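Local coordinates for farnesyl pyrophosphate synthase (Pseudomonas aeruginosa, PDB 3ZOU), which catalyses the assembly of farnesyl diphosphate from shorter isoprenoid diphosphates, probably by magnesium-assisted head-to-tail condensation of geranyl and isopentenyl diphosphates, at residues 70-75 with 123-128; 131-134 with 140-143; 213-218 with 268-273. One frame throughout, in Å; residues are numbered along the deposited sequence.

Interaction 1 of 3, residues 70-75 with 123-128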
loop_
_atom_site.group_PDB
_atom_site.type_symbol
_atom_site.label_atom_id
_atom_site.label_comp_id
_atom_site.label_asym_id
_atom_site.label_seq_id
_atom_site.Cartn_x
_atom_site.Cartn_y
_atom_site.Cartn_z
ATOM N N ALA A 70 -14.643 -2.243 5.760
ATOM C CA ALA A 70 -14.332 -3.180 6.796
ATOM C C ALA A 70 -13.146 -4.052 6.359
ATOM O O ALA A 70 -12.215 -4.236 7.125
ATOM C CB ALA A 70 -15.585 -4.016 7.085
ATOM N N CYS A 71 -13.197 -4.539 5.130
ATOM C CA CYS A 71 -12.092 -5.358 4.645
ATOM C C CYS A 71 -10.767 -4.596 4.547
ATOM O O CYS A 71 -9.751 -5.046 5.034
ATOM C CB CYS A 71 -12.370 -5.893 3.297
ATOM S SG CYS A 71 -13.613 -7.225 3.220
ATOM N N ALA A 72 -10.870 -3.398 4.036
ATOM C CA ALA A 72 -9.646 -2.571 3.835
ATOM C C ALA A 72 -8.986 -2.275 5.142
ATOM O O ALA A 72 -7.759 -2.411 5.280
ATOM C CB ALA A 72 -9.949 -1.323 3.074
ATOM N N VAL A 73 -9.746 -1.847 6.159
ATOM C CA VAL A 73 -9.070 -1.511 7.415
ATOM C C VAL A 73 -8.501 -2.734 8.088
ATOM O O VAL A 73 -7.453 -2.650 8.713
ATOM C CB VAL A 73 -9.939 -0.660 8.380
ATOM C CG1 VAL A 73 -10.257 0.658 7.674
ATOM C CG2 VAL A 73 -11.234 -1.389 8.780
ATOM N N GLU A 74 -9.141 -3.898 7.939
ATOM C CA GLU A 74 -8.622 -5.099 8.520
ATOM C C GLU A 74 -7.347 -5.553 7.809
ATOM O O GLU A 74 -6.438 -6.036 8.425
ATOM C CB GLU A 74 -9.667 -6.233 8.593
ATOM C CG GLU A 74 -9.190 -7.360 9.483
ATOM C CD GLU A 74 -9.003 -7.049 10.989
ATOM O OE1 GLU A 74 -9.530 -6.009 11.441
ATOM O OE2 GLU A 74 -8.372 -7.881 11.643
ATOM N N LEU A 75 -7.334 -5.351 6.495
ATOM C CA LEU A 75 -6.149 -5.715 5.717
ATOM C C LEU A 75 -4.968 -4.874 6.145
ATOM O O LEU A 75 -3.843 -5.401 6.241
ATOM C CB LEU A 75 -6.422 -5.572 4.242
ATOM C CG LEU A 75 -7.334 -6.708 3.697
ATOM C CD1 LEU A 75 -7.874 -6.284 2.357
ATOM C CD2 LEU A 75 -6.649 -8.058 3.615
ATOM N N GLU A 123 -6.738 -1.882 -3.381
ATOM C CA GLU A 123 -7.502 -2.468 -4.463
ATOM C C GLU A 123 -8.971 -2.599 -4.108
ATOM O O GLU A 123 -9.817 -2.284 -4.934
ATOM C CB GLU A 123 -6.927 -3.874 -4.805
ATOM C CG GLU A 123 -7.639 -4.496 -6.010
ATOM C CD GLU A 123 -7.083 -5.850 -6.351
ATOM O OE1 GLU A 123 -5.959 -6.232 -6.005
ATOM O OE2 GLU A 123 -7.875 -6.613 -6.954
ATOM N N VAL A 124 -9.266 -3.098 -2.919
ATOM C CA VAL A 124 -10.642 -3.335 -2.488
ATOM C C VAL A 124 -11.440 -2.036 -2.477
ATOM O O VAL A 124 -12.614 -1.998 -2.866
ATOM C CB VAL A 124 -10.634 -4.039 -1.144
ATOM C CG1 VAL A 124 -11.920 -3.923 -0.381
ATOM C CG2 VAL A 124 -10.277 -5.488 -1.372
ATOM N N LEU A 125 -10.851 -0.939 -2.034
ATOM C CA LEU A 125 -11.573 0.340 -1.995
ATOM C C LEU A 125 -11.754 0.947 -3.341
ATOM O O LEU A 125 -12.688 1.728 -3.540
ATOM C CB LEU A 125 -10.874 1.359 -1.061
ATOM C CG LEU A 125 -10.861 1.029 0.381
ATOM C CD1 LEU A 125 -10.123 2.142 1.150
ATOM C CD2 LEU A 125 -12.295 0.917 0.886
ATOM N N ALA A 126 -10.761 0.776 -4.232
ATOM C CA ALA A 126 -10.862 1.365 -5.574
ATOM C C ALA A 126 -11.749 0.603 -6.516
ATOM O O ALA A 126 -12.035 1.098 -7.590
ATOM C CB ALA A 126 -9.493 1.401 -6.184
ATOM N N ASP A 127 -12.062 -0.639 -6.167
ATOM C CA ASP A 127 -12.949 -1.581 -6.937
ATOM C C ASP A 127 -14.375 -1.196 -6.752
ATOM O O ASP A 127 -14.919 -1.368 -5.706
ATOM C CB ASP A 127 -12.712 -3.018 -6.381
ATOM C CG ASP A 127 -13.428 -4.109 -7.147
ATOM O OD1 ASP A 127 -14.584 -3.899 -7.608
ATOM O OD2 ASP A 127 -12.806 -5.187 -7.308
ATOM N N THR A 128 -14.969 -0.615 -7.788
ATOM C CA THR A 128 -16.342 -0.096 -7.613
ATOM C C THR A 128 -17.408 -1.177 -7.649
ATOM O O THR A 128 -18.573 -0.880 -7.354
ATOM C CB THR A 128 -16.664 1.004 -8.624
ATOM O OG1 THR A 128 -16.523 0.493 -9.948
ATOM C CG2 THR A 128 -15.725 2.166 -8.469
#

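Interaction 2 of 3, residues 131-134 with 140-143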
loop_
_atom_site.group_PDB
_atom_site.type_symbol
_atom_site.label_atom_id
_atom_site.label_comp_id
_atom_site.label_asym_id
_atom_site.label_seq_id
_atom_site.Cartn_x
_atom_site.Cartn_y
_atom_site.Cartn_z
ATOM N N ASN A 131 -16.782 -2.022 -3.761
ATOM C CA ASN A 131 -16.997 -0.802 -2.994
ATOM C C ASN A 131 -17.873 0.171 -3.789
ATOM O O ASN A 131 -17.400 1.183 -4.291
ATOM C CB ASN A 131 -15.623 -0.128 -2.687
ATOM C CG ASN A 131 -15.754 0.979 -1.636
ATOM O OD1 ASN A 131 -16.669 0.953 -0.780
ATOM N ND2 ASN A 131 -14.839 1.977 -1.694
ATOM N N PRO A 132 -19.184 -0.161 -3.872
ATOM C CA PRO A 132 -20.029 0.546 -4.843
ATOM C C PRO A 132 -20.589 1.846 -4.334
ATOM O O PRO A 132 -21.839 2.040 -4.290
ATOM C CB PRO A 132 -21.146 -0.464 -5.111
ATOM C CG PRO A 132 -21.275 -1.209 -3.876
ATOM C CD PRO A 132 -19.867 -1.282 -3.260
ATOM N N GLN A 133 -19.712 2.769 -3.950
ATOM C CA GLN A 133 -20.095 4.097 -3.535
ATOM C C GLN A 133 -20.068 4.990 -4.707
ATOM O O GLN A 133 -19.550 4.582 -5.755
ATOM C CB GLN A 133 -19.172 4.682 -2.438
ATOM C CG GLN A 133 -18.709 3.669 -1.412
ATOM C CD GLN A 133 -19.757 2.852 -0.749
ATOM O OE1 GLN A 133 -20.850 3.356 -0.450
ATOM N NE2 GLN A 133 -19.432 1.584 -0.445
ATOM N N GLU A 134 -20.560 6.228 -4.531
ATOM C CA GLU A 134 -20.310 7.242 -5.522
ATOM C C GLU A 134 -18.773 7.417 -5.648
ATOM O O GLU A 134 -18.044 7.286 -4.697
ATOM C CB GLU A 134 -20.900 8.543 -5.094
ATOM C CG GLU A 134 -22.426 8.491 -5.149
ATOM C CD GLU A 134 -22.962 8.848 -6.530
ATOM O OE1 GLU A 134 -22.153 9.160 -7.434
ATOM O OE2 GLU A 134 -24.204 8.811 -6.707
ATOM N N GLU A 140 -12.400 9.556 -1.591
ATOM C CA GLU A 140 -12.221 10.072 -0.234
ATOM C C GLU A 140 -11.841 8.957 0.744
ATOM O O GLU A 140 -10.958 9.139 1.610
ATOM C CB GLU A 140 -13.479 10.881 0.233
ATOM C CG GLU A 140 -13.287 11.476 1.590
ATOM C CD GLU A 140 -12.243 12.581 1.706
ATOM O OE1 GLU A 140 -11.662 13.099 0.688
ATOM O OE2 GLU A 140 -11.919 12.971 2.864
ATOM N N MET A 141 -12.457 7.813 0.589
ATOM C CA MET A 141 -12.134 6.616 1.426
ATOM C C MET A 141 -10.659 6.250 1.228
ATOM O O MET A 141 -9.948 5.950 2.165
ATOM C CB MET A 141 -13.061 5.418 1.077
ATOM C CG MET A 141 -14.498 5.687 1.486
ATOM S SD MET A 141 -15.609 4.425 0.877
ATOM C CE MET A 141 -15.386 3.226 2.124
ATOM N N LEU A 142 -10.253 6.228 -0.018
ATOM C CA LEU A 142 -8.847 5.866 -0.369
ATOM C C LEU A 142 -7.854 6.876 0.139
ATOM O O LEU A 142 -6.855 6.490 0.705
ATOM C CB LEU A 142 -8.718 5.793 -1.864
ATOM C CG LEU A 142 -9.270 4.560 -2.434
ATOM C CD1 LEU A 142 -9.860 4.730 -3.843
ATOM C CD2 LEU A 142 -8.176 3.507 -2.481
ATOM N N THR A 143 -8.161 8.169 -0.045
ATOM C CA THR A 143 -7.345 9.233 0.509
ATOM C C THR A 143 -7.180 9.056 1.981
ATOM O O THR A 143 -6.074 9.122 2.574
ATOM C CB THR A 143 -8.003 10.595 0.229
ATOM O OG1 THR A 143 -7.828 10.878 -1.136
ATOM C CG2 THR A 143 -7.363 11.710 1.038
#

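Interaction 3 of 3, residues 213-218 with 268-273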
loop_
_atom_site.group_PDB
_atom_site.type_symbol
_atom_site.label_atom_id
_atom_site.label_comp_id
_atom_site.label_asym_id
_atom_site.label_seq_id
_atom_site.Cartn_x
_atom_site.Cartn_y
_atom_site.Cartn_z
ATOM N N GLU A 213 -11.124 9.275 18.359
ATOM C CA GLU A 213 -9.981 9.700 19.127
ATOM C C GLU A 213 -10.027 9.249 20.560
ATOM O O GLU A 213 -9.079 8.722 21.112
ATOM C CB GLU A 213 -9.848 11.240 19.074
ATOM C CG GLU A 213 -9.524 11.811 17.714
ATOM C CD GLU A 213 -9.687 13.336 17.563
ATOM O OE1 GLU A 213 -10.431 13.975 18.331
ATOM O OE2 GLU A 213 -9.100 13.883 16.606
ATOM N N ALA A 214 -11.202 9.446 21.138
ATOM C CA ALA A 214 -11.402 9.067 22.528
ATOM C C ALA A 214 -11.332 7.583 22.778
ATOM O O ALA A 214 -10.650 7.118 23.717
ATOM C CB ALA A 214 -12.699 9.707 23.033
ATOM N N ILE A 215 -12.019 6.757 21.988
ATOM C CA ILE A 215 -11.932 5.349 22.226
ATOM C C ILE A 215 -10.574 4.759 21.942
ATOM O O ILE A 215 -10.176 3.795 22.573
ATOM C CB ILE A 215 -13.008 4.508 21.527
ATOM C CG1 ILE A 215 -12.967 4.661 20.001
ATOM C CG2 ILE A 215 -14.371 4.907 21.991
ATOM C CD1 ILE A 215 -13.523 3.486 19.279
ATOM N N GLY A 216 -9.897 5.338 20.926
ATOM C CA GLY A 216 -8.526 4.840 20.634
ATOM C C GLY A 216 -7.596 4.977 21.817
ATOM O O GLY A 216 -6.899 4.060 22.180
ATOM N N LEU A 217 -7.674 6.100 22.507
ATOM C CA LEU A 217 -6.889 6.292 23.683
ATOM C C LEU A 217 -7.407 5.468 24.848
ATOM O O LEU A 217 -6.655 4.876 25.626
ATOM C CB LEU A 217 -6.802 7.771 24.078
ATOM C CG LEU A 217 -5.889 8.684 23.302
ATOM C CD1 LEU A 217 -5.830 9.975 24.178
ATOM C CD2 LEU A 217 -4.488 8.102 23.162
ATOM N N ALA A 218 -8.739 5.426 24.987
ATOM C CA ALA A 218 -9.313 4.598 26.078
ATOM C C ALA A 218 -8.833 3.161 26.077
ATOM O O ALA A 218 -8.517 2.580 27.140
ATOM C CB ALA A 218 -10.826 4.680 26.020
ATOM N N ASP A 268 -16.369 8.907 28.525
ATOM C CA ASP A 268 -17.328 9.986 28.517
ATOM C C ASP A 268 -17.208 10.943 27.360
ATOM O O ASP A 268 -18.162 11.405 26.841
ATOM C CB ASP A 268 -17.278 10.765 29.839
ATOM C CG ASP A 268 -17.665 9.963 31.013
ATOM O OD1 ASP A 268 -18.308 8.873 30.857
ATOM O OD2 ASP A 268 -17.366 10.453 32.147
ATOM N N LEU A 269 -15.972 11.251 26.942
ATOM C CA LEU A 269 -15.789 12.079 25.788
ATOM C C LEU A 269 -16.312 11.414 24.539
ATOM O O LEU A 269 -16.913 12.061 23.733
ATOM C CB LEU A 269 -14.284 12.402 25.622
ATOM C CG LEU A 269 -13.679 13.343 26.628
ATOM C CD1 LEU A 269 -12.146 13.391 26.516
ATOM C CD2 LEU A 269 -14.297 14.717 26.516
ATOM N N ALA A 270 -16.119 10.082 24.445
ATOM C CA ALA A 270 -16.635 9.328 23.290
ATOM C C ALA A 270 -18.160 9.401 23.240
ATOM O O ALA A 270 -18.762 9.615 22.212
ATOM C CB ALA A 270 -16.172 7.904 23.330
ATOM N N LEU A 271 -18.780 9.201 24.410
ATOM C CA LEU A 271 -20.281 9.206 24.474
ATOM C C LEU A 271 -20.809 10.601 24.166
ATOM O O LEU A 271 -21.762 10.744 23.444
ATOM C CB LEU A 271 -20.732 8.749 25.852
ATOM C CG LEU A 271 -20.448 7.264 26.136
ATOM C CD1 LEU A 271 -20.760 6.935 27.595
ATOM C CD2 LEU A 271 -21.100 6.286 25.194
ATOM N N ALA A 272 -20.146 11.607 24.667
ATOM C CA ALA A 272 -20.570 13.008 24.430
ATOM C C ALA A 272 -20.482 13.371 22.953
ATOM O O ALA A 272 -21.295 14.072 22.433
ATOM C CB ALA A 272 -19.716 13.953 25.198
ATOM N N ALA A 273 -19.454 12.831 22.262
ATOM C CA ALA A 273 -19.351 13.080 20.846
ATOM C C ALA A 273 -20.529 12.532 20.082
ATOM O O ALA A 273 -20.832 13.046 19.023
ATOM C CB ALA A 273 -18.098 12.435 20.305
#

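Interaction 1 of 3, residues 70-75 with 123-128
Leu125 meets Ala72 because its CG swings anti to its own carbonyl carbon (chi1 -66°) and its second torsion then extends the chain fully (180°). The isopropyl group is thereby carried across to helix 67-85 and spread over the methyl of Ala72. The branch point makes the nearest approach, Leu125 CG to Ala72 CB at 3.7 Å. Both branches follow closely, Leu125 CD2 at 3.9 Å and CD1 at 4.0 Å from the same Ala72 CB, so the small methyl faces the fork of the leucine instead of one tip. The preceding residue, Val124, places CG1 anti to its backbone N, and this branch reaches the Cys71 CB at 4.2 Å. Cysteine takes part through its methylene; SG is turned to the backbone-N side and lies farther from the valine.

Alanine suits its place because the helices come close here: the CA atoms of Ala72 and Val124 are 6.4 Å apart, and a short side chain leaves room for the leucine fork. Helix 135-149 closes the groove through Leu145, which touches both Ala72 and Leu125, while Leu142 also packs on Leu125. Behind Cys71 stands Ala17 of helix 3-19. Farther along, helix 67-85 carries the magnesium ligand Asp84, well beyond this contact.

Every group that meets across the pair is apolar and buried. Cohesion therefore rests on dispersion and the exclusion of water, with complementary shape, not directional bonding, fixing how the two helices sit together.

Interaction 2 of 3, residues 131-134 with 140-143
The carboxamide of Asn131 is the flat group that meets Met141, and it is engaged along its nitrogen side. The N-H that lies beside OD1 is directed at the thioether: Asn131 ND2 to Met141 SD is 3.6 Å with an N-H...S angle of 164°, a straight but weak hydrogen bond, as expected for a soft sulfur acceptor. The other N-H is given to the backbone O of Leu125, the stronger partner, which fixes the rotation of the amide. The Met141 methyl is displaced to one side of the amide plane, with CE 3.9 Å from Asn131 OD1. The side chain of Gln133 passes the oxygen end of the amide, displaced to the other side of its plane.

From that side, Gln133 NE2 donates to Asn131 OD1 at 2.9 Å. The donor stands 38° above the Asn131 carbonyl plane, whereas the acceptor lies close to the plane of the Gln133 amide. A bend in the glutamine chain at chi2 (-52°) turns its amide back toward the Asn131 oxygen, and NE2 also serves the backbone O of Arg65. Along the same chain, Gln133 CG touches Met141 SD at 3.9 Å, the two side chains crossing at about a right angle. Methionine suits this place: its flexible thioether can lie against methylene carbon and still accept an N-H in a buried setting. Leu192 and Leu195 of helix 171-196 cover it further.

The backbone bond from Gln133 N to Asn131 O, 2.8 Å, closes an inverse gamma turn centred on Pro132. This tight turn belongs to the short connection between helices 107-126 and 135-149, a helix-loop-helix hairpin within the all-helical prenyl synthase fold.

Interaction 3 of 3, residues 213-218 with 268-273
Ile215 reaches Ala270 through one branch only. Starting at CB, which stays back from the partner helix, the side chain divides. CG2, anti to the carbonyl carbon, runs to the methyl of Ala270, with Ile215 CG2 and Ala270 CB 3.7 Å apart. CG1 takes the crowded position between backbone N and carbonyl carbon (chi1 60°), and with CD1 beyond it turns off from segment 268-273. The side chain thus serves two neighbours, since Ile215 also packs on Ala288 and Ile291 of helix 282-293. The bound benzoxazolone fragment is about 9 Å from the isoleucine side chain, too far to be touched by it.

Beside the isoleucine, Ala214 provides the close approach of the helix backbones. Its CB lies 3.7 Å from the backbone N of Ala270 and 3.9 Å from Ala270 CB. Leu269 adds its first carbon, Leu269 CB being 4.1 Å from Ala214 CB at the more exposed margin of the contact. The helices run nearly antiparallel, at 159°, with their local axes 8.4 Å apart. Alanine fits both central places: the CA atoms of Ala214 and Ala270 come within 5.3 Å, a spacing that leaves little depth for anything larger than a methyl. Tyr211, one turn before Ala214, also packs on Ala270.

What joins helices 202-227 and 256-273 here is apolar packing, methyl on methyl and methyl on backbone. Since van der Waals attraction falls off steeply with distance, such small side chains gain their hold by allowing the helices themselves to approach.

From the N terminus, helix 67-85 comes first, and interaction 1 joins it to the end of helix 107-126, closing a loop of 47 residues. The chain then turns, and interaction 2 folds the connection back onto helix 135-149, with the five residues of that helix's start between its segments. Interaction 3 comes last, bridging 49 residues between helices 202-227 and 256-273. The three follow in series, none nested or crossed. Interactions 1 and 2 are adjacent, with centres 9 Å apart; they tie the helices beside the second subunit, whose Thr143 packs on Ala126 and whose Leu139 packs on Leu142. Interaction 3 lies across the chain's centre from interaction 1, their centres about 26 Å apart, and ties two helices of the chain's later part.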